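Local coordinates for methylated RNA-binding protein 1 (PDB 4RCM), which recognises and binds N6-methyladenosine in RNA through its YTH domain and lowers the stability of PHO4 mRNA by binding its 3'-UTR in the control of phosphate metabolism, at residues Ile147-Leu150 / Phe151-Gln154. Residues are numbered along the deposited sequence; the frame is centred on the assembly and turned at random.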
# COMPACT_ATOMS: atom_id res chain seq x y z
N ILE A 147 5.30 -10.70 3.67
CA ILE A 147 5.78 -9.63 2.80
C ILE A 147 6.30 -8.41 3.61
O ILE A 147 7.34 -7.84 3.29
CB ILE A 147 4.79 -9.25 1.68
CG1 ILE A 147 4.50 -10.45 0.78
CG2 ILE A 147 5.41 -8.19 0.76
CD1 ILE A 147 3.17 -10.38 0.05
N ILE A 148 5.59 -8.01 4.67
CA ILE A 148 6.11 -6.94 5.55
C ILE A 148 7.51 -7.29 6.01
O ILE A 148 8.38 -6.42 6.02
CB ILE A 148 5.21 -6.68 6.78
CG1 ILE A 148 3.88 -6.11 6.33
CG2 ILE A 148 5.86 -5.71 7.74
CD1 ILE A 148 3.98 -4.69 5.74
N ASN A 149 7.74 -8.57 6.36
CA ASN A 149 9.03 -8.97 6.92
C ASN A 149 10.16 -8.87 5.92
O ASN A 149 11.33 -8.55 6.28
CB ASN A 149 8.99 -10.38 7.54
CG ASN A 149 8.25 -10.42 8.87
OD1 ASN A 149 8.26 -9.43 9.65
ND2 ASN A 149 7.58 -11.53 9.13
N LEU A 150 9.83 -9.11 4.65
CA LEU A 150 10.81 -8.88 3.57
C LEU A 150 11.07 -7.38 3.43
O LEU A 150 12.21 -6.95 3.28
CB LEU A 150 10.31 -9.52 2.27
CG LEU A 150 11.15 -9.50 1.01
CD1 LEU A 150 12.38 -10.41 1.12
CD2 LEU A 150 10.31 -9.90 -0.21
N PHE A 151 10.02 -6.57 3.53
CA PHE A 151 10.18 -5.11 3.41
C PHE A 151 11.06 -4.55 4.56
O PHE A 151 11.77 -3.54 4.35
CB PHE A 151 8.81 -4.38 3.37
CG PHE A 151 8.25 -4.16 1.97
CD1 PHE A 151 8.63 -3.03 1.21
CD2 PHE A 151 7.33 -5.03 1.42
CE1 PHE A 151 8.12 -2.79 -0.08
CE2 PHE A 151 6.82 -4.83 0.12
CZ PHE A 151 7.20 -3.69 -0.62
N LYS A 152 10.98 -5.16 5.75
CA LYS A 152 11.73 -4.75 6.95
C LYS A 152 13.20 -5.16 6.90
O LYS A 152 13.97 -4.85 7.81
CB LYS A 152 11.09 -5.33 8.26
CG LYS A 152 9.90 -4.56 8.78
CD LYS A 152 9.00 -5.40 9.70
CE LYS A 152 8.90 -4.92 11.13
NZ LYS A 152 8.16 -5.85 12.04
N THR A 153 13.61 -5.93 5.91
CA THR A 153 14.98 -6.41 5.91
C THR A 153 15.95 -5.28 5.53
O THR A 153 15.78 -4.63 4.50
CB THR A 153 15.18 -7.57 4.95
OG1 THR A 153 14.27 -8.62 5.29
CG2 THR A 153 16.65 -8.12 5.05
N GLN A 154 16.97 -5.09 6.36
CA GLN A 154 17.94 -4.02 6.15
C GLN A 154 18.99 -4.51 5.14
O GLN A 154 20.12 -4.73 5.51
CB GLN A 154 18.61 -3.64 7.49
CG GLN A 154 19.70 -4.59 7.97
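The phenyl ring of Phe151 meets Ile147 at its edge: the methyl CG2 of Ile147 lies in the ring plane, 3.7 Å from Phe151 CE2, and Ile147 O also sits near that plane, 3.4 Å from Phe151 CD2. CG2 of Ile147 stands anti to its own backbone N (CG1 at chi1 -60°), which places this branch beside the carbonyl carbon and against the ring, while the two side chains run alongside each other. The same Ile147 O accepts the amide of Phe151 N at 3.0 Å, in its carbonyl plane, so one carbonyl meets both the backbone and the ring edge of this residue. One residue further along, Lys152 N bonds to Ile148 O at 2.9 Å with a more bent N-H angle of 141°, and the lysine side chain runs obliquely over that of Ile148, CD of Lys152 3.7 Å from CG2 of Ile148, before NZ ends on the carbonyl of Leu10.

These residues form the last turn of helix 141-151 and the start of the loop that follows, in the YTH domain, a member of the PUA clan, where the helix packs on the mixed sheet: Phe151 reaches Phe73 and Val76 of strand 72-79 as well as Ile108 and Ile112 of strand 102-112. The m6A-binding residue Lys22 is about 11 Å from Phe151, side chain to side chain.

Beyond Lys152 the helical hydrogen bonding changes. Thr153 N bonds to Leu150 O, three residues back, approaching from well above the carbonyl plane, whereas its hydroxyl OG1 donates to Asn149 O at 3.1 Å, in plane and on a lone pair. A valine in place of Thr153 would probably leave Asn149 O without this hydroxyl donor and the chain leaving the helix less firmly tied to its final turn. Arg110 NH1 bonds to the carbonyls of both Phe151 and Thr153, linking the helix exit to strand 102-112.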